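Phosphotriesterase, putative (Deinococcus radiodurans, PDB 4J35) is an engineered variant of a probable metal-dependent lactonase of the phosphotriesterase family, whose weak promiscuous activity served as template for organophosphate hydrolysis. Local coordinates at residues A[18-23]-A[258-263]; A[212-217]-A[248-253]. The protein carries 7 engineered substitutions. All blocks are in the same frame, centred on the assembly; numbering follows the deposited sequence.

How the contacts relate
Contact 1 lies at the metal centre and contact 2 on the helical layer outside the barrel, their centres about 17 Å apart. Along the chain contact 2 is nested inside the loop that contact 1 closes, and helix 240-251 leads directly to strand 259-261. Leu259 of that strand joins the two contacts: its CD1 packs 3.7 Å from Leu251 CD2 and its CD2 lies 4.0 Å from Leu250 CD1. Leu250 thereby touches the barrel wall as well as helix 211-218. Contact 1 supplies two cobalt ligands, His21 and His23; contact 2 approaches the site less closely, with the His214 side chain about 9 Å from that of the metal ligand His204.

Contact 1 (A[18-23]-A[258-263]); sequences TLPHEH and RLLLSH. With CO (cobalt (II) ion), chain C.
Thr18 O and Leu261 O face each other across a water molecule that lies between the two carbonyls. Next along, Leu19 carries its CG beside its own backbone N, anti to the carbonyl carbon, and both methyls reach the imidazole of His263: CD1 in the ring plane at its edge, CD2 obliquely, 3.7 Å from CE1. Pro20 packs closely on the opposite backbone, its CD 3.0 Å from Leu261 O, while its CG meets the CD2 methyl of Leu260. The N-H of His21 bonds to Ser262 OG at 3.1 Å (147° at the hydrogen), and its ring reaches the other way to bind cobalt through NE2 at 2.1 Å.

Glu22 forms the polar centre. Its chain bends at chi2, about the CB-CG bond, and OE2 accepts three bonds: from Ser262 OG at 2.6 Å on the anti side, from His263 N at 2.8 Å on the syn side, and from His263 ND1 at 2.9 Å, met 35° above the carboxylate plane. OE1 is held by Ser265 OG. Ser262 OG thus accepts the His21 N-H and donates its own hydrogen to Glu22 OE2, a second-shell link from the backbone of a metal ligand, at the corner of the strand, to the carboxylate. His23 adds a second nitrogen to the same ion, its ND1 bonded to Thr68 OG1; Asp264 is a further ligand, and Lys143 belongs to the site too.

Strands 18-20 and 259-261 of this TIM barrel cross at 98°, their axes 7.0 Å apart. Strand 17-26 runs parallel to 61-66 and 266-269, whereas 259-261 pairs with 223-226; helix 307-322 packs on both segments, touching Thr18, Pro20, Leu259 and Leu260.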
loop_
_atom_site.group_PDB
_atom_site.type_symbol
_atom_site.label_atom_id
_atom_site.label_comp_id
_atom_site.label_asym_id
_atom_site.label_seq_id
_atom_site.Cartn_x
_atom_site.Cartn_y
_atom_site.Cartn_z
ATOM N N THR A 18 7.788 -9.111 -4.814
ATOM C CA THR A 18 6.594 -8.567 -4.164
ATOM C C THR A 18 6.205 -7.211 -4.718
ATOM O O THR A 18 7.062 -6.350 -5.036
ATOM C CB THR A 18 6.841 -8.452 -2.605
ATOM O OG1 THR A 18 7.116 -9.751 -2.079
ATOM C CG2 THR A 18 5.644 -7.875 -1.883
ATOM N N LEU A 19 4.892 -7.019 -4.888
ATOM C CA LEU A 19 4.328 -5.703 -5.114
ATOM C C LEU A 19 3.766 -5.294 -3.774
ATOM O O LEU A 19 2.794 -5.880 -3.274
ATOM C CB LEU A 19 3.165 -5.744 -6.131
ATOM C CG LEU A 19 3.611 -6.042 -7.550
ATOM C CD1 LEU A 19 2.319 -6.139 -8.411
ATOM C CD2 LEU A 19 4.535 -4.976 -8.147
ATOM N N PRO A 20 4.367 -4.273 -3.174
ATOM C CA PRO A 20 4.034 -3.918 -1.791
ATOM C C PRO A 20 2.861 -2.929 -1.565
ATOM O O PRO A 20 2.570 -2.562 -0.425
ATOM C CB PRO A 20 5.369 -3.329 -1.281
ATOM C CG PRO A 20 5.869 -2.568 -2.451
ATOM C CD PRO A 20 5.497 -3.476 -3.694
ATOM N N HIS A 21 2.152 -2.514 -2.628
ATOM C CA HIS A 21 1.010 -1.629 -2.448
ATOM C C HIS A 21 0.106 -1.734 -3.673
ATOM O O HIS A 21 0.367 -1.073 -4.668
ATOM C CB HIS A 21 1.394 -0.161 -2.300
ATOM C CG HIS A 21 0.263 0.722 -1.882
ATOM N ND1 HIS A 21 0.330 1.565 -0.783
ATOM C CD2 HIS A 21 -0.966 0.929 -2.414
ATOM C CE1 HIS A 21 -0.804 2.223 -0.662
ATOM N NE2 HIS A 21 -1.582 1.893 -1.686
ATOM N N GLU A 22 -0.966 -2.490 -3.503
ATOM C CA GLU A 22 -1.966 -2.702 -4.570
ATOM C C GLU A 22 -3.331 -2.871 -3.920
ATOM O O GLU A 22 -3.433 -3.044 -2.716
ATOM C CB GLU A 22 -1.599 -3.972 -5.355
ATOM C CG GLU A 22 -0.177 -4.100 -5.918
ATOM C CD GLU A 22 0.137 -3.113 -7.033
ATOM O OE1 GLU A 22 -0.847 -2.693 -7.730
ATOM O OE2 GLU A 22 1.353 -2.789 -7.213
ATOM N N HIS A 23 -4.396 -2.884 -4.730
ATOM C CA HIS A 23 -5.760 -3.014 -4.240
ATOM C C HIS A 23 -6.472 -4.088 -5.098
ATOM O O HIS A 23 -6.841 -3.810 -6.221
ATOM C CB HIS A 23 -6.467 -1.631 -4.299
ATOM C CG HIS A 23 -5.841 -0.612 -3.371
ATOM N ND1 HIS A 23 -6.016 -0.684 -2.007
ATOM C CD2 HIS A 23 -5.007 0.442 -3.585
ATOM C CE1 HIS A 23 -5.347 0.294 -1.422
ATOM N NE2 HIS A 23 -4.682 0.967 -2.342
ATOM N N ARG A 258 16.525 0.772 0.417
ATOM C CA ARG A 258 15.392 1.472 1.020
ATOM C C ARG A 258 14.298 1.922 0.039
ATOM O O ARG A 258 13.410 2.682 0.421
ATOM C CB ARG A 258 15.888 2.692 1.777
ATOM C CG ARG A 258 16.980 2.333 2.791
ATOM C CD ARG A 258 16.399 1.634 4.002
ATOM N NE ARG A 258 17.397 0.823 4.708
ATOM C CZ ARG A 258 18.182 1.262 5.691
ATOM N NH1 ARG A 258 18.101 2.515 6.125
ATOM N NH2 ARG A 258 19.054 0.435 6.252
ATOM N N LEU A 259 14.365 1.437 -1.214
ATOM C CA LEU A 259 13.402 1.837 -2.242
ATOM C C LEU A 259 12.539 0.655 -2.659
ATOM O O LEU A 259 13.065 -0.450 -2.879
ATOM C CB LEU A 259 14.126 2.340 -3.501
ATOM C CG LEU A 259 15.109 3.506 -3.313
ATOM C CD1 LEU A 259 15.955 3.662 -4.556
ATOM C CD2 LEU A 259 14.370 4.820 -2.980
ATOM N N LEU A 260 11.228 0.888 -2.763
ATOM C CA LEU A 260 10.314 -0.147 -3.227
ATOM C C LEU A 260 9.427 0.383 -4.347
ATOM O O LEU A 260 9.313 1.580 -4.546
ATOM C CB LEU A 260 9.464 -0.678 -2.074
ATOM C CG LEU A 260 10.277 -1.489 -1.066
ATOM C CD1 LEU A 260 10.747 -0.591 0.112
ATOM C CD2 LEU A 260 9.470 -2.669 -0.573
ATOM N N LEU A 261 8.798 -0.540 -5.067
ATOM C CA LEU A 261 8.112 -0.212 -6.335
ATOM C C LEU A 261 6.735 -0.872 -6.407
ATOM O O LEU A 261 6.611 -2.053 -6.150
ATOM C CB LEU A 261 8.934 -0.710 -7.525
ATOM C CG LEU A 261 10.392 -0.258 -7.639
ATOM C CD1 LEU A 261 11.073 -1.050 -8.787
ATOM C CD2 LEU A 261 10.517 1.231 -7.888
ATOM N N SER A 262 5.698 -0.099 -6.726
ATOM C CA SER A 262 4.352 -0.678 -6.902
ATOM C C SER A 262 3.486 0.212 -7.770
ATOM O O SER A 262 3.959 1.248 -8.238
ATOM C CB SER A 262 3.672 -0.922 -5.578
ATOM O OG SER A 262 3.218 -2.246 -5.520
ATOM N N HIS A 263 2.238 -0.226 -8.007
ATOM C CA HIS A 263 1.321 0.511 -8.863
ATOM C C HIS A 263 0.147 1.216 -8.178
ATOM O O HIS A 263 -0.459 2.123 -8.786
ATOM C CB HIS A 263 0.699 -0.434 -9.929
ATOM C CG HIS A 263 1.683 -1.349 -10.577
ATOM N ND1 HIS A 263 2.032 -2.572 -10.046
ATOM C CD2 HIS A 263 2.351 -1.239 -11.748
ATOM C CE1 HIS A 263 2.866 -3.184 -10.876
ATOM N NE2 HIS A 263 3.076 -2.392 -11.910
HETATM CO CO CO C . -3.555 2.568 -2.192
HETATM O O HOH W 1 8.119 -4.556 -6.333
#

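Contact 2 (A[212-217]-A[248-253])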
loop_
_atom_site.group_PDB
_atom_site.type_symbol
_atom_site.label_atom_id
_atom_site.label_comp_id
_atom_site.label_asym_id
_atom_site.label_seq_id
_atom_site.Cartn_x
_atom_site.Cartn_y
_atom_site.Cartn_z
ATOM N N ALA A 212 15.339 15.928 -3.017
ATOM C CA ALA A 212 15.722 16.382 -1.668
ATOM C C ALA A 212 14.640 15.987 -0.669
ATOM O O ALA A 212 14.926 15.737 0.497
ATOM C CB ALA A 212 15.947 17.885 -1.633
ATOM N N TYR A 213 13.400 15.914 -1.145
ATOM C CA TYR A 213 12.259 15.519 -0.317
ATOM C C TYR A 213 12.390 14.046 0.057
ATOM O O TYR A 213 12.170 13.665 1.197
ATOM C CB TYR A 213 10.978 15.798 -1.096
ATOM C CG TYR A 213 9.691 15.247 -0.522
ATOM C CD1 TYR A 213 9.013 15.908 0.501
ATOM C CD2 TYR A 213 9.136 14.087 -1.032
ATOM C CE1 TYR A 213 7.818 15.410 1.001
ATOM C CE2 TYR A 213 7.935 13.585 -0.546
ATOM C CZ TYR A 213 7.288 14.244 0.471
ATOM O OH TYR A 213 6.096 13.732 0.934
ATOM N N HIS A 214 12.776 13.216 -0.913
ATOM C CA HIS A 214 13.044 11.804 -0.650
ATOM C C HIS A 214 14.229 11.602 0.295
ATOM O O HIS A 214 14.201 10.762 1.185
ATOM C CB HIS A 214 13.317 11.070 -1.960
ATOM C CG HIS A 214 12.226 11.236 -2.959
ATOM N ND1 HIS A 214 12.055 12.398 -3.676
ATOM C CD2 HIS A 214 11.216 10.412 -3.329
ATOM C CE1 HIS A 214 10.990 12.284 -4.448
ATOM N NE2 HIS A 214 10.458 11.094 -4.247
ATOM N N ARG A 215 15.307 12.321 0.052
ATOM C CA ARG A 215 16.510 12.137 0.872
ATOM C C ARG A 215 16.208 12.487 2.326
ATOM O O ARG A 215 16.623 11.810 3.267
ATOM C CB ARG A 215 17.622 13.007 0.328
ATOM C CG ARG A 215 18.230 12.428 -0.948
ATOM C CD ARG A 215 19.470 13.146 -1.359
ATOM N NE ARG A 215 19.153 14.366 -2.068
ATOM C CZ ARG A 215 19.363 14.572 -3.357
ATOM N NH1 ARG A 215 19.906 13.636 -4.133
ATOM N NH2 ARG A 215 18.998 15.740 -3.876
ATOM N N GLU A 216 15.431 13.530 2.506
ATOM C CA GLU A 216 15.039 13.886 3.860
ATOM C C GLU A 216 14.234 12.797 4.577
ATOM O O GLU A 216 14.427 12.547 5.753
ATOM C CB GLU A 216 14.234 15.167 3.862
ATOM C CG GLU A 216 13.954 15.634 5.249
ATOM C CD GLU A 216 13.193 16.933 5.278
ATOM O OE1 GLU A 216 12.984 17.511 4.192
ATOM O OE2 GLU A 216 12.819 17.364 6.397
ATOM N N THR A 217 13.305 12.153 3.874
ATOM C CA THR A 217 12.570 11.062 4.458
ATOM C C THR A 217 13.474 9.894 4.815
ATOM O O THR A 217 13.324 9.290 5.903
ATOM C CB THR A 217 11.440 10.563 3.428
ATOM O OG1 THR A 217 10.674 11.689 3.009
ATOM C CG2 THR A 217 10.517 9.593 4.091
ATOM N N THR A 248 16.492 6.901 -10.382
ATOM C CA THR A 248 17.840 6.554 -10.831
ATOM C C THR A 248 18.864 7.367 -10.021
ATOM O O THR A 248 19.923 6.861 -9.673
ATOM C CB THR A 248 18.044 6.730 -12.352
ATOM O OG1 THR A 248 17.693 8.059 -12.763
ATOM C CG2 THR A 248 17.170 5.737 -13.089
ATOM N N THR A 249 18.520 8.618 -9.745
ATOM C CA THR A 249 19.311 9.475 -8.879
ATOM C C THR A 249 19.535 8.840 -7.515
ATOM O O THR A 249 20.659 8.862 -6.971
ATOM C CB THR A 249 18.594 10.802 -8.666
ATOM O OG1 THR A 249 18.473 11.473 -9.921
ATOM C CG2 THR A 249 19.341 11.692 -7.671
ATOM N N LEU A 250 18.463 8.306 -6.935
ATOM C CA LEU A 250 18.521 7.799 -5.558
ATOM C C LEU A 250 19.268 6.478 -5.542
ATOM O O LEU A 250 20.055 6.198 -4.656
ATOM C CB LEU A 250 17.120 7.633 -4.966
ATOM C CG LEU A 250 16.331 8.911 -4.702
ATOM C CD1 LEU A 250 14.947 8.592 -4.260
ATOM C CD2 LEU A 250 17.027 9.701 -3.542
ATOM N N LEU A 251 19.059 5.663 -6.568
ATOM C CA LEU A 251 19.813 4.424 -6.701
ATOM C C LEU A 251 21.317 4.676 -6.780
ATOM O O LEU A 251 22.116 3.897 -6.249
ATOM C CB LEU A 251 19.331 3.684 -7.983
ATOM C CG LEU A 251 17.952 3.034 -7.844
ATOM C CD1 LEU A 251 17.351 2.606 -9.262
ATOM C CD2 LEU A 251 18.069 1.820 -6.951
ATOM N N GLY A 252 21.659 5.783 -7.434
ATOM C CA GLY A 252 23.020 6.171 -7.697
ATOM C C GLY A 252 23.672 6.701 -6.424
ATOM O O GLY A 252 24.875 6.906 -6.391
ATOM N N GLU A 253 22.865 6.919 -5.398
ATOM C CA GLU A 253 23.332 7.420 -4.111
ATOM C C GLU A 253 23.271 6.296 -3.078
ATOM O O GLU A 253 23.364 6.546 -1.887
ATOM C CB GLU A 253 22.513 8.628 -3.680
ATOM C CG GLU A 253 22.627 9.869 -4.595
ATOM C CD GLU A 253 21.583 10.925 -4.280
ATOM O OE1 GLU A 253 20.659 10.616 -3.497
ATOM O OE2 GLU A 253 21.665 12.065 -4.799
#
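Two outer helices of the TIM barrel, 211-218 and 240-251, meet here through Leu250, whose two methyls touch His214 and Arg215. The helices flank strand 223-226 in chain order, one leading to it and the other following it. Leu250 has its CG anti to the carbonyl carbon (chi1 -68°), which sends the branched end toward the other helix. Its CD1 lies 3.8 Å from His214 CB and approaches the ring obliquely, the two side chains crossing at about a right angle; CD2 rests 4.0 Å from Arg215 CG.

The imidazole of His214 turns inward, meeting the ring of Phe226 on the barrel strand. Its NE2 bonds to Met205 O and its ND1 to Asp210 O, so both ring nitrogens are paired with backbone carbonyls, a setting that would favour a protonated ring. Leu250 also touches Phe226, and this side of the contact is buried.

Toward solvent the apolar patch gives way to charge. Arg215 bends at chi3 (-81°), bringing NH1 beside the carboxylate of Glu253, which reaches it on a chain extended beyond CG. Carboxylate and guanidinium planes stand 40° apart, with OE2 at the guanidinium edge. This salt bridge joins helix 211-218 to Glu253, just beyond residues 248-251: Arg215 NH1 lies 2.5 Å from Glu253 OE2, an exact length that is doubtful, and 3.2 Å from OE1.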